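Local coordinates for protein Abbfa_003403 (Acinetobacter baumannii, PDB 4ZXH) that probably builds a peptide product as a nonribosomal peptide synthetase with condensation, adenylation, carrier and thioesterase domains in one chain, at residues D151-L157 and A283-E287; V298-A302 and Q331-F335; L1182-F1186 and Y1239-L1244. All coordinates share one frame; numbering follows the deposited sequence.

Contact 1 (D151-L157 and A283-E287)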
ATOM      1  N   ASP A 151      -2.611  30.706   9.112  1.00 24.51           N
ATOM      2  CA  ASP A 151      -3.023  30.496   7.741  1.00 24.57           C
ATOM      3  C   ASP A 151      -2.612  31.678   6.850  1.00 28.19           C
ATOM      4  O   ASP A 151      -1.986  32.628   7.304  1.00 31.45           O
ATOM      5  CB  ASP A 151      -4.536  30.269   7.690  1.00 27.74           C
ATOM      6  CG  ASP A 151      -5.300  31.354   8.392  1.00 33.27           C
ATOM      7  OD1 ASP A 151      -4.745  32.464   8.520  1.00 30.16           O
ATOM      8  OD2 ASP A 151      -6.456  31.105   8.810  1.00 44.53           O
ATOM      9  N   PHE A 152      -2.982  31.600   5.581  1.00 31.13           N
ATOM     10  CA  PHE A 152      -2.666  32.617   4.599  1.00 28.56           C
ATOM     11  C   PHE A 152      -3.378  33.942   4.885  1.00 33.89           C
ATOM     12  O   PHE A 152      -2.758  35.006   4.773  1.00 33.24           O
ATOM     13  CB  PHE A 152      -3.027  32.110   3.208  1.00 34.61           C
ATOM     14  CG  PHE A 152      -2.403  32.892   2.096  1.00 51.68           C
ATOM     15  CD1 PHE A 152      -1.027  32.851   1.888  1.00 57.75           C
ATOM     16  CD2 PHE A 152      -3.193  33.660   1.243  1.00 55.86           C
ATOM     17  CE1 PHE A 152      -0.446  33.582   0.855  1.00 55.10           C
ATOM     18  CE2 PHE A 152      -2.624  34.384   0.209  1.00 50.98           C
ATOM     19  CZ  PHE A 152      -1.247  34.347   0.017  1.00 51.51           C
ATOM     20  N   TRP A 153      -4.662  33.887   5.255  1.00 28.62           N
ATOM     21  CA  TRP A 153      -5.370  35.113   5.639  1.00 27.78           C
ATOM     22  C   TRP A 153      -4.500  35.868   6.664  1.00 33.36           C
ATOM     23  O   TRP A 153      -4.369  37.088   6.589  1.00 37.87           O
ATOM     24  CB  TRP A 153      -6.774  34.800   6.193  1.00 28.80           C
ATOM     25  CG  TRP A 153      -7.671  35.990   6.512  1.00 49.55           C
ATOM     26  CD1 TRP A 153      -7.880  36.544   7.739  1.00 48.54           C
ATOM     27  CD2 TRP A 153      -8.491  36.735   5.601  1.00 84.66           C
ATOM     28  NE1 TRP A 153      -8.765  37.580   7.660  1.00 54.99           N
ATOM     29  CE2 TRP A 153      -9.154  37.727   6.357  1.00 85.78           C
ATOM     30  CE3 TRP A 153      -8.709  36.681   4.218  1.00100.43           C
ATOM     31  CZ2 TRP A 153     -10.026  38.662   5.771  1.00101.50           C
ATOM     32  CZ3 TRP A 153      -9.581  37.617   3.636  1.00102.59           C
ATOM     33  CH2 TRP A 153     -10.223  38.587   4.414  1.00103.33           C
ATOM     34  N   SER A 154      -3.866  35.132   7.579  1.00 33.80           N
ATOM     35  CA  SER A 154      -3.000  35.734   8.598  1.00 28.72           C
ATOM     36  C   SER A 154      -1.771  36.375   7.982  1.00 33.94           C
ATOM     37  O   SER A 154      -1.345  37.460   8.414  1.00 26.33           O
ATOM     38  CB  SER A 154      -2.567  34.697   9.637  1.00 24.96           C
ATOM     39  OG  SER A 154      -3.680  34.265  10.408  1.00 34.34           O
ATOM     40  N   ILE A 155      -1.202  35.694   6.985  1.00 32.74           N
ATOM     41  CA  ILE A 155      -0.071  36.227   6.238  1.00 32.67           C
ATOM     42  C   ILE A 155      -0.389  37.624   5.707  1.00 39.80           C
ATOM     43  O   ILE A 155       0.397  38.555   5.865  1.00 55.71           O
ATOM     44  CB  ILE A 155       0.319  35.318   5.058  1.00 38.65           C
ATOM     45  CG1 ILE A 155       1.013  34.036   5.550  1.00 44.26           C
ATOM     46  CG2 ILE A 155       1.220  36.056   4.090  1.00 35.72           C
ATOM     47  CD1 ILE A 155       1.997  34.269   6.659  1.00 43.82           C
ATOM     48  N   GLY A 156      -1.561  37.775   5.103  1.00 27.01           N
ATOM     49  CA  GLY A 156      -1.934  39.043   4.519  1.00 28.35           C
ATOM     50  C   GLY A 156      -2.102  40.120   5.569  1.00 33.55           C
ATOM     51  O   GLY A 156      -1.711  41.255   5.368  1.00 33.23           O
ATOM     52  N   LEU A 157      -2.701  39.758   6.693  1.00 32.85           N
ATOM     53  CA  LEU A 157      -2.812  40.672   7.805  1.00 31.13           C
ATOM     54  C   LEU A 157      -1.427  41.132   8.237  1.00 36.86           C
ATOM     55  O   LEU A 157      -1.212  42.292   8.572  1.00 41.99           O
ATOM     56  CB  LEU A 157      -3.531  40.006   8.969  1.00 33.25           C
ATOM     57  CG  LEU A 157      -5.040  39.831   8.851  1.00 34.99           C
ATOM     58  CD1 LEU A 157      -5.539  39.125  10.096  1.00 37.61           C
ATOM     59  CD2 LEU A 157      -5.709  41.173   8.718  1.00 28.11           C
ATOM     60  N   ALA A 283     -12.102  29.355   4.873  1.00 34.48           N
ATOM     61  CA  ALA A 283     -11.411  30.385   5.642  1.00 37.44           C
ATOM     62  C   ALA A 283     -11.626  30.229   7.145  1.00 45.73           C
ATOM     63  O   ALA A 283     -10.699  30.414   7.933  1.00 55.66           O
ATOM     64  CB  ALA A 283     -11.869  31.783   5.184  1.00 30.24           C
ATOM     65  N   GLY A 284     -12.857  29.917   7.534  1.00 44.14           N
ATOM     66  CA  GLY A 284     -13.172  29.617   8.918  1.00 49.63           C
ATOM     67  C   GLY A 284     -13.377  30.769   9.892  1.00 56.76           C
ATOM     68  O   GLY A 284     -13.385  30.541  11.112  1.00 67.22           O
ATOM     69  N   ARG A 285     -13.553  31.993   9.392  1.00 50.38           N
ATOM     70  CA  ARG A 285     -13.724  33.132  10.303  1.00 52.02           C
ATOM     71  C   ARG A 285     -15.115  33.746  10.158  1.00 63.72           C
ATOM     72  O   ARG A 285     -15.281  34.851   9.621  1.00 57.51           O
ATOM     73  CB  ARG A 285     -12.651  34.197  10.064  1.00 38.97           C
ATOM     74  CG  ARG A 285     -11.250  33.643   9.970  1.00 41.34           C
ATOM     75  CD  ARG A 285     -10.308  34.631   9.316  1.00 34.75           C
ATOM     76  NE  ARG A 285      -8.928  34.151   9.292  1.00 34.01           N
ATOM     77  CZ  ARG A 285      -7.960  34.664  10.050  1.00 37.24           C
ATOM     78  NH1 ARG A 285      -8.234  35.680  10.869  1.00 30.48           N
ATOM     79  NH2 ARG A 285      -6.716  34.198   9.958  1.00 34.68           N
ATOM     80  N   LEU A 286     -16.119  33.029  10.647  1.00 68.72           N
ATOM     81  CA  LEU A 286     -17.483  33.493  10.479  1.00 69.34           C
ATOM     82  C   LEU A 286     -17.767  34.656  11.427  1.00 64.26           C
ATOM     83  O   LEU A 286     -18.348  35.660  11.007  1.00 61.51           O
ATOM     84  CB  LEU A 286     -18.468  32.339  10.675  1.00 68.29           C
ATOM     85  CG  LEU A 286     -18.305  31.241   9.607  1.00 59.35           C
ATOM     86  CD1 LEU A 286     -19.342  30.129   9.765  1.00 61.40           C
ATOM     87  CD2 LEU A 286     -18.353  31.822   8.195  1.00 47.89           C
ATOM     88  N   GLU A 287     -17.331  34.539  12.683  1.00 65.52           N
ATOM     89  CA  GLU A 287     -17.449  35.646  13.640  1.00 69.64           C
ATOM     90  C   GLU A 287     -16.589  36.847  13.204  1.00 78.57           C
ATOM     91  O   GLU A 287     -15.392  36.696  12.949  1.00 78.86           O
ATOM     92  CB  GLU A 287     -17.053  35.194  15.051  1.00 56.78           C
TER
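Asp151 and Arg285 reach toward each other from opposite directions and meet in a salt bridge, the carboxylate turned 41° against the guanidinium. Arg285 NH2 gives a hydrogen to Asp151 OD1 at 3.0 Å, lying on the syn lone pair, while a weak bond runs from the same NH2 to Asp151 OD2 at 3.3 Å. OD1 stays almost within the guanidinium plane, so the acid addresses the edge of the group. The extended chain of Arg285, from CG to NE, carries the charge across to the helix. Trp153 CD1 is modelled over one guanidinium face, the planes 47° apart, but too close for the placement to carry weight. Ser154 OG sits at the edge, 3.1 Å from Arg285 NH2.

With chi1 at 52°, CG of Asp151 lies between its own backbone N and carbonyl carbon, and OD1 curls back to accept from Ser154 N at 3.0 Å. Asp151 is therefore the N-cap of the helix as well as the salt-bridge partner, and OD1 takes two donors. It corresponds to the aspartate of the HHxxxDG signature, with Phe152 in the glycine position, and probably pairs with arginine as in other condensation domains.

The segment 283-287 itself belongs to the long loop between strands 275-279 and 302-306. That loop supplies further hydrogen-bond partners: Leu290 O and Ala293 O for Arg285 NH1, Arg291 O for Trp153 NE1, Gly295 O for Ser154 OG and Phe297 N for Asp151 OD2. The start of helix 152-165, which follows strand 138-146, is thus fastened to the loop leading into strand 302-306.

Contact 2 (V298-A302 and Q331-F335). With PNS (4'-phosphopantetheine), chain B.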
ATOM      1  N   VAL A 298      -8.244  27.879   9.210  1.00 28.16           N
ATOM      2  CA  VAL A 298      -8.655  27.166   8.014  1.00 28.18           C
ATOM      3  C   VAL A 298      -9.073  25.729   8.319  1.00 30.09           C
ATOM      4  O   VAL A 298      -8.329  24.999   8.951  1.00 25.40           O
ATOM      5  CB  VAL A 298      -7.505  27.157   7.000  1.00 27.65           C
ATOM      6  CG1 VAL A 298      -7.651  26.039   6.002  1.00 25.92           C
ATOM      7  CG2 VAL A 298      -7.424  28.492   6.312  1.00 25.33           C
ATOM      8  N   ASN A 299     -10.260  25.328   7.870  1.00 37.27           N
ATOM      9  CA  ASN A 299     -10.739  23.958   8.062  1.00 25.43           C
ATOM     10  C   ASN A 299     -11.027  23.225   6.742  1.00 29.68           C
ATOM     11  O   ASN A 299     -11.684  23.748   5.847  1.00 30.71           O
ATOM     12  CB  ASN A 299     -11.999  23.950   8.934  1.00 26.64           C
ATOM     13  CG  ASN A 299     -12.387  22.545   9.399  1.00 47.35           C
ATOM     14  OD1 ASN A 299     -11.526  21.706   9.726  1.00 48.92           O
ATOM     15  ND2 ASN A 299     -13.692  22.284   9.435  1.00 43.41           N
ATOM     16  N   THR A 300     -10.531  22.004   6.624  1.00 34.69           N
ATOM     17  CA  THR A 300     -10.794  21.212   5.443  1.00 30.81           C
ATOM     18  C   THR A 300     -12.227  20.671   5.511  1.00 30.12           C
ATOM     19  O   THR A 300     -12.683  20.256   6.573  1.00 26.98           O
ATOM     20  CB  THR A 300      -9.778  20.041   5.321  1.00 53.89           C
ATOM     21  OG1 THR A 300      -8.446  20.559   5.258  1.00 52.94           O
ATOM     22  CG2 THR A 300     -10.042  19.205   4.076  1.00 52.26           C
ATOM     23  N   ILE A 301     -12.949  20.698   4.390  1.00 34.31           N
ATOM     24  CA  ILE A 301     -14.149  19.876   4.275  1.00 36.12           C
ATOM     25  C   ILE A 301     -14.055  18.953   3.067  1.00 38.33           C
ATOM     26  O   ILE A 301     -13.494  19.332   2.038  1.00 37.93           O
ATOM     27  CB  ILE A 301     -15.451  20.706   4.167  1.00 30.03           C
ATOM     28  CG1 ILE A 301     -15.407  21.636   2.961  1.00 34.02           C
ATOM     29  CG2 ILE A 301     -15.732  21.453   5.452  1.00 29.01           C
ATOM     30  CD1 ILE A 301     -16.658  22.516   2.841  1.00 37.63           C
ATOM     31  N   ALA A 302     -14.602  17.742   3.204  1.00 35.70           N
ATOM     32  CA  ALA A 302     -14.630  16.772   2.110  1.00 37.39           C
ATOM     33  C   ALA A 302     -16.006  16.699   1.420  1.00 39.66           C
ATOM     34  O   ALA A 302     -17.013  16.336   2.038  1.00 39.39           O
ATOM     35  CB  ALA A 302     -14.225  15.394   2.620  1.00 31.06           C
ATOM     36  N   GLN A 331     -19.821  23.601   8.449  1.00 48.42           N
ATOM     37  CA  GLN A 331     -18.375  23.722   8.312  1.00 41.14           C
ATOM     38  C   GLN A 331     -17.693  23.912   9.660  1.00 39.52           C
ATOM     39  O   GLN A 331     -16.468  23.894   9.738  1.00 37.23           O
ATOM     40  CB  GLN A 331     -18.024  24.887   7.402  1.00 38.98           C
ATOM     41  CG  GLN A 331     -18.046  26.214   8.114  1.00 46.39           C
ATOM     42  CD  GLN A 331     -17.900  27.372   7.169  1.00 53.86           C
ATOM     43  OE1 GLN A 331     -18.714  27.548   6.258  1.00 47.28           O
ATOM     44  NE2 GLN A 331     -16.835  28.156   7.353  1.00 56.64           N
ATOM     45  N   LYS A 332     -18.481  24.100  10.717  1.00 36.41           N
ATOM     46  CA  LYS A 332     -17.904  24.324  12.038  1.00 42.40           C
ATOM     47  C   LYS A 332     -17.145  23.088  12.546  1.00 44.18           C
ATOM     48  O   LYS A 332     -16.166  23.217  13.286  1.00 44.47           O
ATOM     49  CB  LYS A 332     -18.988  24.758  13.049  1.00 50.77           C
ATOM     50  CG  LYS A 332     -20.217  23.840  13.213  1.00 57.83           C
ATOM     51  CD  LYS A 332     -21.335  24.606  13.954  1.00 64.49           C
ATOM     52  CE  LYS A 332     -22.567  23.760  14.293  1.00 68.81           C
ATOM     53  NZ  LYS A 332     -22.335  22.771  15.382  1.00 68.06           N
ATOM     54  N   ILE A 333     -17.586  21.901  12.129  1.00 38.32           N
ATOM     55  CA  ILE A 333     -16.944  20.648  12.513  1.00 34.29           C
ATOM     56  C   ILE A 333     -15.562  20.507  11.883  1.00 35.50           C
ATOM     57  O   ILE A 333     -15.423  20.558  10.655  1.00 33.43           O
ATOM     58  CB  ILE A 333     -17.801  19.425  12.108  1.00 35.50           C
ATOM     59  CG1 ILE A 333     -19.164  19.473  12.787  1.00 46.24           C
ATOM     60  CG2 ILE A 333     -17.108  18.150  12.491  1.00 33.81           C
ATOM     61  CD1 ILE A 333     -19.078  19.742  14.281  1.00 56.11           C
ATOM     62  N   ALA A 334     -14.544  20.316  12.724  1.00 35.95           N
ATOM     63  CA  ALA A 334     -13.160  20.212  12.247  1.00 30.51           C
ATOM     64  C   ALA A 334     -12.954  18.916  11.503  1.00 30.22           C
ATOM     65  O   ALA A 334     -13.564  17.895  11.846  1.00 34.60           O
ATOM     66  CB  ALA A 334     -12.192  20.310  13.392  1.00 31.77           C
ATOM     67  N   PHE A 335     -12.110  18.957  10.476  1.00 26.44           N
ATOM     68  CA  PHE A 335     -11.865  17.781   9.659  1.00 24.81           C
ATOM     69  C   PHE A 335     -11.412  16.604  10.515  1.00 33.12           C
ATOM     70  O   PHE A 335     -11.823  15.473  10.285  1.00 35.30           O
ATOM     71  CB  PHE A 335     -10.828  18.078   8.587  1.00 23.88           C
ATOM     72  CG  PHE A 335     -10.620  16.951   7.625  1.00 31.24           C
ATOM     73  CD1 PHE A 335     -11.651  16.529   6.809  1.00 28.75           C
ATOM     74  CD2 PHE A 335      -9.394  16.317   7.532  1.00 34.49           C
ATOM     75  CE1 PHE A 335     -11.478  15.494   5.928  1.00 29.96           C
ATOM     76  CE2 PHE A 335      -9.207  15.283   6.652  1.00 31.04           C
ATOM     77  CZ  PHE A 335     -10.250  14.867   5.848  1.00 32.36           C
TER
HETATM   78  O23 PNS B1401      -5.731   9.606  11.357  1.00 28.78           O
HETATM   79  P24 PNS B1401      -6.091  10.556  12.469  1.00 28.70           P
HETATM   80  O25 PNS B1401      -7.278  10.229  13.334  1.00 28.18           O
HETATM   81  O27 PNS B1401      -6.383  11.965  11.739  1.00 38.06           O
HETATM   82  C28 PNS B1401      -5.407  12.552  10.884  1.00 36.72           C
HETATM   83  C29 PNS B1401      -5.927  13.892  10.395  1.00 39.68           C
HETATM   84  C30 PNS B1401      -6.211  14.711  11.656  1.00 38.81           C
HETATM   85  C31 PNS B1401      -7.207  13.675   9.588  1.00 37.31           C
HETATM   86  C32 PNS B1401      -4.875  14.548   9.488  1.00 36.28           C
HETATM   87  O33 PNS B1401      -4.403  13.537   8.582  1.00 31.14           O
HETATM   88  C34 PNS B1401      -5.460  15.740   8.755  1.00 36.04           C
HETATM   89  O35 PNS B1401      -5.892  16.727   9.350  1.00 32.67           O
HETATM   90  N36 PNS B1401      -5.492  15.711   7.430  1.00 29.27           N
HETATM   91  C37 PNS B1401      -6.035  16.803   6.640  1.00 25.61           C
HETATM   92  C38 PNS B1401      -4.916  17.318   5.734  1.00 31.38           C
HETATM   93  C39 PNS B1401      -5.086  18.790   5.516  0.50 37.97           C
HETATM   94  O40 PNS B1401      -5.482  19.515   6.416  0.50 45.27           O
HETATM   95  N41 PNS B1401      -4.772  19.192   4.292  0.50 35.69           N
HETATM   96  C42 PNS B1401      -4.816  20.532   3.757  0.50 33.92           C
HETATM   97  C43 PNS B1401      -4.679  20.272   2.271  0.50 32.12           C
HETATM   98  S44 PNS B1401      -6.333  20.289   1.565  0.50 61.73           S
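Asn299 ND2 donates to two backbone carbonyls of the facing loop. One is Ile333 O at 2.7 Å, with the acceptor close to the amide plane although the donor stands above the plane of that carbonyl; the other is Gln331 O at 3.2 Å. The other end of the amide works as an acceptor: Asn299 OD1 receives Phe335 N at 2.9 Å, the N-H directed at one of its lone pairs. Three bonds thus fix the rotation of this buried side chain, which its chi1 of -169° turns toward 331-335. Phe335 opens helix 335-342 and Ala334 is its N-cap residue, so OD1 serves a first-turn N-H that no preceding helical carbonyl can reach.

Next to this clasp runs the phosphopantetheine tunnel of the condensation domain. The arm comes from the carrier domain, whose Ser1008, the expected attachment serine, also gives it a backbone N-H bond; Arg346 and Asn351 hydrogen-bond to it too. Thr300 divides its branches between the two partners. Its methyl CG2 lies over one face of the Phe335 ring, 4.2 Å from the centroid, in a CH-pi contact, while OG1 makes a weak hydrogen bond to O40 of the cofactor at 3.3 Å. A chi1 of -59° allows both, sending the hydroxyl to the arm and the methyl to the ring. Phe335 also touches the arm, its CD2 coming within 3.5 Å of cofactor atom C37, with O35 of the arm near the plane of the ring at its edge. Farther along, Ala302 CB approaches Phe335 CE1 at 4.3 Å as strand 302-306 begins.

Contact 3 (L1182-F1186 and Y1239-L1244)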
ATOM      1  N   LEU A1182      11.515 -29.147  38.649  1.00 28.35           N
ATOM      2  CA  LEU A1182      11.267 -27.721  38.829  1.00 26.61           C
ATOM      3  C   LEU A1182      10.841 -27.138  37.489  1.00 29.44           C
ATOM      4  O   LEU A1182       9.903 -26.340  37.418  1.00 23.91           O
ATOM      5  CB  LEU A1182      12.498 -27.011  39.399  1.00 28.48           C
ATOM      6  CG  LEU A1182      12.701 -27.225  40.914  1.00 34.56           C
ATOM      7  CD1 LEU A1182      13.971 -26.572  41.467  1.00 26.08           C
ATOM      8  CD2 LEU A1182      11.478 -26.713  41.660  1.00 28.96           C
ATOM      9  N   LEU A1183      11.503 -27.581  36.423  1.00 29.08           N
ATOM     10  CA  LEU A1183      11.112 -27.212  35.068  1.00 30.89           C
ATOM     11  C   LEU A1183       9.727 -27.721  34.729  1.00 29.30           C
ATOM     12  O   LEU A1183       8.935 -27.015  34.099  1.00 28.11           O
ATOM     13  CB  LEU A1183      12.101 -27.752  34.046  1.00 34.72           C
ATOM     14  CG  LEU A1183      13.114 -26.752  33.516  1.00 33.10           C
ATOM     15  CD1 LEU A1183      13.848 -27.413  32.370  1.00 33.69           C
ATOM     16  CD2 LEU A1183      12.391 -25.485  33.062  1.00 27.13           C
ATOM     17  N   SER A1184       9.426 -28.951  35.129  1.00 24.80           N
ATOM     18  CA  SER A1184       8.101 -29.464  34.835  1.00 24.54           C
ATOM     19  C   SER A1184       7.027 -28.606  35.525  1.00 24.65           C
ATOM     20  O   SER A1184       6.035 -28.207  34.896  1.00 22.75           O
ATOM     21  CB  SER A1184       7.967 -30.910  35.253  1.00 25.61           C
ATOM     22  OG  SER A1184       6.613 -31.287  35.100  1.00 24.73           O
ATOM     23  N   TRP A1185       7.242 -28.299  36.802  1.00 23.95           N
ATOM     24  CA  TRP A1185       6.368 -27.365  37.509  1.00 25.74           C
ATOM     25  C   TRP A1185       6.283 -26.029  36.792  1.00 26.88           C
ATOM     26  O   TRP A1185       5.192 -25.517  36.555  1.00 22.66           O
ATOM     27  CB  TRP A1185       6.841 -27.140  38.937  1.00 22.59           C
ATOM     28  CG  TRP A1185       6.649 -28.331  39.797  1.00 29.13           C
ATOM     29  CD1 TRP A1185       6.038 -29.506  39.454  1.00 25.59           C
ATOM     30  CD2 TRP A1185       7.066 -28.479  41.149  1.00 33.86           C
ATOM     31  NE1 TRP A1185       6.063 -30.379  40.508  1.00 24.83           N
ATOM     32  CE2 TRP A1185       6.691 -29.772  41.565  1.00 27.86           C
ATOM     33  CE3 TRP A1185       7.729 -27.645  42.053  1.00 38.73           C
ATOM     34  CZ2 TRP A1185       6.944 -30.245  42.834  1.00 23.43           C
ATOM     35  CZ3 TRP A1185       7.992 -28.125  43.314  1.00 33.97           C
ATOM     36  CH2 TRP A1185       7.598 -29.414  43.692  1.00 28.12           C
ATOM     37  N   PHE A1186       7.433 -25.487  36.426  1.00 19.18           N
ATOM     38  CA  PHE A1186       7.466 -24.186  35.792  1.00 25.56           C
ATOM     39  C   PHE A1186       6.676 -24.168  34.488  1.00 33.23           C
ATOM     40  O   PHE A1186       5.940 -23.205  34.207  1.00 28.64           O
ATOM     41  CB  PHE A1186       8.900 -23.756  35.525  1.00 19.31           C
ATOM     42  CG  PHE A1186       8.997 -22.442  34.838  1.00 18.77           C
ATOM     43  CD1 PHE A1186       8.449 -21.308  35.423  1.00 17.85           C
ATOM     44  CD2 PHE A1186       9.634 -22.328  33.619  1.00 19.43           C
ATOM     45  CE1 PHE A1186       8.522 -20.083  34.798  1.00 17.58           C
ATOM     46  CE2 PHE A1186       9.718 -21.094  32.984  1.00 39.29           C
ATOM     47  CZ  PHE A1186       9.151 -19.966  33.576  1.00 18.21           C
ATOM     48  N   TYR A1239      12.805 -15.631  33.356  1.00 21.20           N
ATOM     49  CA  TYR A1239      11.498 -16.019  33.871  1.00 25.40           C
ATOM     50  C   TYR A1239      11.609 -17.238  34.759  1.00 23.95           C
ATOM     51  O   TYR A1239      10.914 -17.354  35.763  1.00 36.36           O
ATOM     52  CB  TYR A1239      10.505 -16.291  32.731  1.00 19.56           C
ATOM     53  CG  TYR A1239      10.338 -15.119  31.784  1.00 30.31           C
ATOM     54  CD1 TYR A1239      10.597 -13.812  32.206  1.00 24.12           C
ATOM     55  CD2 TYR A1239       9.930 -15.316  30.462  1.00 34.76           C
ATOM     56  CE1 TYR A1239      10.453 -12.734  31.336  1.00 31.85           C
ATOM     57  CE2 TYR A1239       9.784 -14.249  29.588  1.00 38.89           C
ATOM     58  CZ  TYR A1239      10.047 -12.957  30.031  1.00 37.82           C
ATOM     59  OH  TYR A1239       9.910 -11.892  29.169  1.00 33.42           O
ATOM     60  N   PHE A1240      12.479 -18.160  34.384  1.00 29.97           N
ATOM     61  CA  PHE A1240      12.671 -19.355  35.186  1.00 31.08           C
ATOM     62  C   PHE A1240      13.384 -18.975  36.482  1.00 32.54           C
ATOM     63  O   PHE A1240      12.954 -19.376  37.558  1.00 35.48           O
ATOM     64  CB  PHE A1240      13.457 -20.420  34.411  1.00 26.87           C
ATOM     65  CG  PHE A1240      13.496 -21.753  35.096  1.00 28.93           C
ATOM     66  CD1 PHE A1240      12.364 -22.253  35.717  1.00 27.91           C
ATOM     67  CD2 PHE A1240      14.654 -22.512  35.112  1.00 24.30           C
ATOM     68  CE1 PHE A1240      12.390 -23.478  36.357  1.00 26.76           C
ATOM     69  CE2 PHE A1240      14.689 -23.731  35.738  1.00 24.82           C
ATOM     70  CZ  PHE A1240      13.549 -24.221  36.365  1.00 31.56           C
ATOM     71  N   ASP A1241      14.446 -18.173  36.382  1.00 29.53           N
ATOM     72  CA  ASP A1241      15.197 -17.725  37.566  1.00 23.89           C
ATOM     73  C   ASP A1241      14.323 -16.960  38.562  1.00 27.68           C
ATOM     74  O   ASP A1241      14.419 -17.174  39.776  1.00 25.78           O
ATOM     75  CB  ASP A1241      16.383 -16.857  37.161  1.00 25.40           C
ATOM     76  CG  ASP A1241      17.558 -17.669  36.628  1.00 43.24           C
ATOM     77  OD1 ASP A1241      17.551 -18.934  36.717  1.00 37.87           O
ATOM     78  OD2 ASP A1241      18.501 -17.018  36.119  1.00 45.99           O
ATOM     79  N   THR A1242      13.471 -16.073  38.053  1.00 24.74           N
ATOM     80  CA  THR A1242      12.482 -15.399  38.900  1.00 28.09           C
ATOM     81  C   THR A1242      11.588 -16.405  39.629  1.00 22.26           C
ATOM     82  O   THR A1242      11.405 -16.325  40.853  1.00 20.42           O
ATOM     83  CB  THR A1242      11.615 -14.433  38.078  1.00 27.24           C
ATOM     84  OG1 THR A1242      12.435 -13.342  37.654  1.00 26.46           O
ATOM     85  CG2 THR A1242      10.470 -13.886  38.904  1.00 19.31           C
ATOM     86  N   TYR A1243      11.061 -17.357  38.869  1.00 19.52           N
ATOM     87  CA  TYR A1243      10.268 -18.454  39.406  1.00 18.97           C
ATOM     88  C   TYR A1243      11.028 -19.188  40.527  1.00 26.69           C
ATOM     89  O   TYR A1243      10.481 -19.405  41.623  1.00 22.56           O
ATOM     90  CB  TYR A1243       9.881 -19.411  38.267  1.00 22.55           C
ATOM     91  CG  TYR A1243       9.070 -20.629  38.682  1.00 27.33           C
ATOM     92  CD1 TYR A1243       7.700 -20.527  38.899  1.00 17.40           C
ATOM     93  CD2 TYR A1243       9.677 -21.892  38.828  1.00 26.83           C
ATOM     94  CE1 TYR A1243       6.957 -21.627  39.280  1.00 18.50           C
ATOM     95  CE2 TYR A1243       8.947 -23.004  39.195  1.00 24.50           C
ATOM     96  CZ  TYR A1243       7.578 -22.860  39.416  1.00 31.96           C
ATOM     97  OH  TYR A1243       6.812 -23.936  39.783  1.00 34.07           O
ATOM     98  N   LEU A1244      12.292 -19.539  40.275  1.00 27.90           N
ATOM     99  CA  LEU A1244      13.091 -20.262  41.273  1.00 22.51           C
ATOM    100  C   LEU A1244      13.306 -19.401  42.511  1.00 29.16           C
ATOM    101  O   LEU A1244      13.287 -19.909  43.624  1.00 35.00           O
ATOM    102  CB  LEU A1244      14.447 -20.706  40.697  1.00 23.96           C
ATOM    103  CG  LEU A1244      14.388 -21.795  39.619  1.00 34.32           C
ATOM    104  CD1 LEU A1244      15.736 -22.021  39.012  1.00 25.53           C
ATOM    105  CD2 LEU A1244      13.829 -23.096  40.156  1.00 23.85           C
TER
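Two helices inserted between strands 1157-1163 and 1262-1267 of the thioesterase domain meet here, the region where alpha/beta-hydrolase thioesterases carry their lid. Helix 1179-1191 crosses helix 1233-1251 at close to a right angle: the axes of the two short segments lie 11.0 Å apart and make 104°. No hydrogen bond spans the segments, and the join rests on a cluster of aromatic rings.

Phe1186 is its central piece. A chi1 of 178° swings its ring away from its own backbone N and out to the other helix, where it meets both Phe1240 and Tyr1243. CD1 of Phe1240 lies over a face of the Phe1186 ring, the two planes inclined by 44°, while CA of Phe1240 adds a CH-pi contact to the Phe1186 centroid at 4.2 Å. Against Tyr1243 the roles are reversed: CD1 of Phe1186 lies over the face of the tyrosine ring, toward its rim, and the two side chains run antiparallel alongside one another. Phe1236, one turn before Phe1240, also meets the Phe1186 ring. The far end of Phe1186 comes to rest on Tyr1239, CZ to CB 4.0 Å.

Phe1240 is itself covered on two faces, by Leu1244 CD1 from its own helix and, on the opposite face, by Leu1183 CD2, which lies 3.8 Å from the centroid in a CH-pi contact. Leu1183 also packs on helix 1210-1223 through Met1213, Phe1214 and Val1217. At one margin Leu1182 CD1 touches Leu1244 CD2 at 3.7 Å. At another, Tyr1243 OH passes beside Trp1185 CB and is hydrogen-bonded to Asp1189 OD2, one turn farther along helix 1179-1191.

In the fold
Contacts 1 and 2 lie in the condensation domain and share the long loop between strands 275-279 and 302-306. Their centres are 14 Å apart, and they touch where Asp151 CB packs on Val298 CG2 at 3.7 Å. Both depend on polar side chains that tie a loop to the start of a helix, but contact 1 does so with a charged pair and is partly buried, whereas contact 2 uses a neutral amide in a buried place beside the cofactor arm. Contact 3, about 58 Å from contact 2 between centres, belongs to the thioesterase domain; it is partly buried, joins helix to helix, and relies on aromatic and aliphatic surfaces.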